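Local coordinates for protein torso (Bombyx mori, PDB 5AOQ) that serves as a receptor tyrosine kinase for prothoracicotropic hormone, whose binding to its extracellular part triggers MAPK signalling, thought to start metamorphosis through ecdysone, at the glycan on A:Asn180 and the interface of chains A and B. Sequence-based numbering; all coordinates share one arbitrary frame. Chains: chain A/B, Torso.

Contact 1: the glycan on A:Asn180. Residues chain A 155-158, 180-182, 232. With NAG (2-acetamido-2-deoxy-beta-D-glucopyranose), chain C; NAG (2-acetamido-2-deoxy-beta-D-glucopyranose), chain D.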
# COMPACT_ATOMS: atom_id res chain seq x y z
N TYR A 155 5.56 1.18 -34.89
CA TYR A 155 6.07 0.33 -33.82
C TYR A 155 6.56 1.18 -32.65
O TYR A 155 6.82 0.66 -31.56
CB TYR A 155 7.19 -0.57 -34.34
CG TYR A 155 7.48 -1.77 -33.48
CD1 TYR A 155 6.77 -2.96 -33.64
CD2 TYR A 155 8.47 -1.74 -32.50
CE1 TYR A 155 7.03 -4.06 -32.86
CE2 TYR A 155 8.74 -2.85 -31.72
CZ TYR A 155 8.01 -4.00 -31.90
OH TYR A 155 8.27 -5.11 -31.12
N ASN A 156 6.70 2.48 -32.88
CA ASN A 156 7.17 3.41 -31.85
C ASN A 156 6.64 4.83 -32.03
O ASN A 156 6.91 5.47 -33.04
CB ASN A 156 8.70 3.44 -31.84
CG ASN A 156 9.26 4.09 -30.59
OD1 ASN A 156 8.79 5.14 -30.15
ND2 ASN A 156 10.28 3.47 -30.00
N VAL A 157 5.91 5.32 -31.04
CA VAL A 157 5.30 6.65 -31.12
C VAL A 157 6.36 7.75 -30.99
O VAL A 157 7.30 7.62 -30.22
CB VAL A 157 4.22 6.85 -30.03
CG1 VAL A 157 3.03 5.93 -30.27
CG2 VAL A 157 4.79 6.64 -28.63
N THR A 158 6.19 8.81 -31.77
CA THR A 158 7.11 9.95 -31.76
C THR A 158 6.39 11.17 -31.20
O THR A 158 5.31 11.54 -31.67
CB THR A 158 7.67 10.26 -33.15
OG1 THR A 158 6.60 10.50 -34.07
CG2 THR A 158 8.53 9.11 -33.65
N ASN A 180 1.99 11.08 -32.35
CA ASN A 180 1.22 10.56 -33.47
C ASN A 180 0.62 9.18 -33.20
O ASN A 180 1.15 8.41 -32.39
CB ASN A 180 2.08 10.51 -34.74
CG ASN A 180 3.26 9.56 -34.63
OD1 ASN A 180 3.77 9.30 -33.54
ND2 ASN A 180 3.71 9.04 -35.78
N THR A 181 -0.48 8.90 -33.87
CA THR A 181 -1.21 7.65 -33.72
C THR A 181 -1.10 6.81 -34.98
O THR A 181 -0.91 7.35 -36.08
CB THR A 181 -2.69 7.89 -33.40
OG1 THR A 181 -3.35 8.43 -34.55
CG2 THR A 181 -2.85 8.84 -32.22
N THR A 182 -1.22 5.50 -34.83
CA THR A 182 -1.20 4.59 -35.96
C THR A 182 -2.48 4.71 -36.78
O THR A 182 -3.34 5.54 -36.48
CB THR A 182 -1.02 3.12 -35.51
OG1 THR A 182 -1.22 2.25 -36.63
CG2 THR A 182 -2.01 2.75 -34.41
N HIS A 232 1.55 -0.34 -29.31
CA HIS A 232 2.81 -0.71 -29.94
C HIS A 232 3.92 -0.89 -28.91
O HIS A 232 5.08 -1.09 -29.26
CB HIS A 232 3.21 0.34 -30.97
CG HIS A 232 2.16 0.59 -32.01
ND1 HIS A 232 1.85 -0.33 -32.98
CD2 HIS A 232 1.36 1.66 -32.22
CE1 HIS A 232 0.89 0.16 -33.75
NE2 HIS A 232 0.58 1.36 -33.31
C1 NAG C . 4.85 8.16 -35.89
C2 NAG C . 4.57 6.66 -36.02
C3 NAG C . 5.88 5.88 -36.11
C4 NAG C . 6.80 6.46 -37.17
C5 NAG C . 6.93 7.98 -37.03
C6 NAG C . 7.68 8.63 -38.17
C7 NAG C . 2.50 5.81 -34.98
C8 NAG C . 1.86 5.34 -33.70
N2 NAG C . 3.78 6.18 -34.88
O3 NAG C . 5.60 4.52 -36.41
O4 NAG C . 8.11 5.91 -37.01
O5 NAG C . 5.63 8.58 -36.99
O6 NAG C . 8.05 7.69 -39.17
O7 NAG C . 1.88 5.87 -36.03
C1 NAG D . 8.40 4.81 -37.90
C2 NAG D . 9.86 4.91 -38.33
C3 NAG D . 10.19 3.79 -39.30
C4 NAG D . 9.84 2.44 -38.68
C5 NAG D . 8.41 2.43 -38.16
C6 NAG D . 8.09 1.18 -37.36
C7 NAG D . 11.33 6.83 -38.82
C8 NAG D . 11.44 8.16 -39.49
N2 NAG D . 10.14 6.21 -38.93
O3 NAG D . 11.57 3.83 -39.64
O4 NAG D . 9.99 1.41 -39.65
O5 NAG D . 8.18 3.54 -37.28
O6 NAG D . 6.75 1.19 -36.89
O7 NAG D . 12.26 6.33 -38.20
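The side-chain carbonyl oxygen OD1 of A:Asn180 is gripped twice, and both donors belong to A:Thr158. The stronger bond comes from the backbone N of A:Thr158, 3.0 Å from OD1; it is almost straight (168° at the hydrogen) and lies in the plane of the carbonyl, with a C=O to donor angle of 151°. The A:Thr158 hydroxyl OG1 adds a weak second bond. The chi1 of A:Asn180 (64°) places its CG in the crowded position between the backbone N and the carbonyl carbon, and the amide, held by its oxygen, has its rotation fixed. That matters because ND2 of the same amide carries the glycan, bonded to C1 of the first NAG (chain C) at 1.4 Å. A:Asn180, A:Thr181 and A:Thr182 form the N-X-T sequon of N-linked glycosylation.

The first sugar lies along the protein, which hides 194 of its 286 Å². At one side the methyl CG2 of A:Thr158 packs against ring carbon C5 at 3.9 Å. At the other, the acetamido methyl C8 is cupped by CG1 of A:Val157 at 3.7 Å, by the backbone around A:Thr181 and A:Thr182, and more loosely by CD2 of the A:His232 imidazole at 4.0 Å. A:Thr182 CG2 lies at the edge of that imidazole, in its plane, and may help to position it.

The second NAG (chain D) stands away, with 42 of 281 Å² hidden; CB of A:Tyr155 touches its C6 at 3.6 Å. Joined at its C1 to O4 of NAG (chain C), it is further steadied by hydrogen bonds between the sugars: O3 of NAG (chain C) donates to ring oxygen O5 of NAG (chain D) at 2.9 Å, and the acetamido N2 of NAG (chain D) donates to O6 of NAG (chain C) at 2.6 Å. The site is a glycan attachment point within the second FN3 domain, where the sugars cover loop residues and, as N-glycans commonly do, probably aid folding and solubility.

Contact 2: the interface of chains A and B. Residues chain A 27, 31, 43-44, 46; chain B 21-22, 24-25.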
# COMPACT_ATOMS: atom_id res chain seq x y z
N GLU A 27 -21.21 -7.94 -3.18
CA GLU A 27 -22.22 -7.09 -2.56
C GLU A 27 -21.58 -6.05 -1.64
O GLU A 27 -22.05 -4.92 -1.58
CB GLU A 27 -23.23 -7.93 -1.79
CG GLU A 27 -24.11 -8.80 -2.68
CD GLU A 27 -25.11 -9.62 -1.90
OE1 GLU A 27 -25.23 -9.40 -0.67
OE2 GLU A 27 -25.79 -10.48 -2.51
N CYS A 31 -22.07 -2.26 -2.40
CA CYS A 31 -22.79 -1.53 -1.36
C CYS A 31 -21.95 -0.39 -0.80
O CYS A 31 -22.48 0.68 -0.51
CB CYS A 31 -23.21 -2.48 -0.23
SG CYS A 31 -24.59 -3.56 -0.66
N LEU A 43 -25.39 1.39 6.09
CA LEU A 43 -24.97 0.50 5.01
C LEU A 43 -26.01 -0.60 4.82
O LEU A 43 -26.16 -1.14 3.73
CB LEU A 43 -23.59 -0.10 5.31
CG LEU A 43 -23.06 -1.15 4.32
CD1 LEU A 43 -22.70 -0.50 2.99
CD2 LEU A 43 -21.86 -1.86 4.92
N ALA A 44 -26.72 -0.92 5.90
CA ALA A 44 -27.65 -2.03 5.93
C ALA A 44 -28.77 -1.88 4.90
O ALA A 44 -29.33 -2.87 4.44
CB ALA A 44 -28.25 -2.18 7.32
N CYS A 46 -28.69 -1.32 1.97
CA CYS A 46 -28.27 -1.75 0.64
C CYS A 46 -28.95 -3.07 0.32
O CYS A 46 -28.65 -4.09 0.93
CB CYS A 46 -26.75 -1.89 0.57
SG CYS A 46 -26.09 -2.27 -1.06
N GLY B 21 -27.46 -7.37 10.04
CA GLY B 21 -27.73 -6.54 8.89
C GLY B 21 -26.49 -5.84 8.36
O GLY B 21 -26.44 -5.44 7.20
N LEU B 22 -25.50 -5.71 9.23
CA LEU B 22 -24.22 -5.09 8.88
C LEU B 22 -23.12 -6.15 8.80
O LEU B 22 -22.31 -6.14 7.88
CB LEU B 22 -23.85 -4.02 9.91
CG LEU B 22 -24.89 -2.91 10.06
CD1 LEU B 22 -24.59 -2.08 11.29
CD2 LEU B 22 -24.92 -2.02 8.82
N LYS B 24 -23.47 -8.97 7.88
CA LYS B 24 -23.70 -9.63 6.59
C LYS B 24 -22.63 -9.30 5.55
O LYS B 24 -22.40 -10.08 4.62
CB LYS B 24 -25.09 -9.25 6.07
CG LYS B 24 -25.20 -9.07 4.56
CD LYS B 24 -26.62 -8.73 4.16
CE LYS B 24 -26.73 -8.41 2.68
NZ LYS B 24 -28.11 -8.01 2.30
N TYR B 25 -21.97 -8.15 5.70
CA TYR B 25 -21.04 -7.66 4.68
C TYR B 25 -19.59 -8.09 4.91
O TYR B 25 -18.72 -7.79 4.10
CB TYR B 25 -21.12 -6.14 4.61
CG TYR B 25 -22.47 -5.64 4.13
CD1 TYR B 25 -22.81 -5.70 2.79
CD2 TYR B 25 -23.41 -5.14 5.02
CE1 TYR B 25 -24.04 -5.26 2.34
CE2 TYR B 25 -24.64 -4.70 4.59
CZ TYR B 25 -24.95 -4.76 3.25
OH TYR B 25 -26.18 -4.32 2.82
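Tight packing here centres on the phenol of B:Tyr25, which hides 65 Å² against chain A. With CG anti to the carbonyl carbon (chi1 -65°), the ring reaches across tip to tip with A:Leu43, whose own CG is anti to the backbone N (chi1 175°). A:Leu43 CD2 sits 3.6 Å from B:Tyr25 CD2, over one ring face and shifted toward the rim. The opposite face is backed from within chain B: CG of B:Lys24 stands 4.2 Å above the ring plane, over its centre, so the phenol is sandwiched. Near the tip, the A:Cys31 to A:Cys46 disulfide (SG to SG 2.0 Å), which lies within chain A, meets the ring through A:Cys31 SG, 3.5 Å from B:Tyr25 CE1. The hydroxyl OH of B:Tyr25 hydrogen-bonds to the backbone O of A:Cys46 at 3.1 Å, and the carbonyl O of A:Leu43 is also near. An alanine in place of B:Tyr25 would remove both the ring and this hydrogen bond, and would probably loosen the hold on the A:Leu43 methyl and the disulfide. Beside the ring, B:Leu22 CD2 packs on A:Ala44 CB at 3.7 Å, extending the apolar part.

The other flank is looser. There the extended chains of A:Glu27 and B:Lys24 cross at about a right angle, and A:Glu27 OE1 stays 4.4 Å from B:Lys24 NZ; any attraction between these opposite charges is probably long-range. The patch hides 269 Å² in all and has a two-fold twin with the chains exchanged. Joining the N-terminal helical regions of two receptor copies, it is likely to help hold the Torso homodimer together.

Contact 1 and contact 2 share no residue, and the centres of their C-alpha atoms lie about 47 Å apart. Contact 1 uses loop residues bordering strands 159-167 and 171-179, with A:His232 just before strand 233-240, in the second FN3 domain; contact 2 uses helices 20-23, 24-26 and 27-38 and the loop after the last, toward the N-terminal end. The A:Cys66 to A:Cys188 disulfide, in neither contact, links the first FN3 domain to the second and so connects both parts indirectly. The separation suggests that the sugar on the hormone-binding domain is unlikely to obstruct pairing at contact 2.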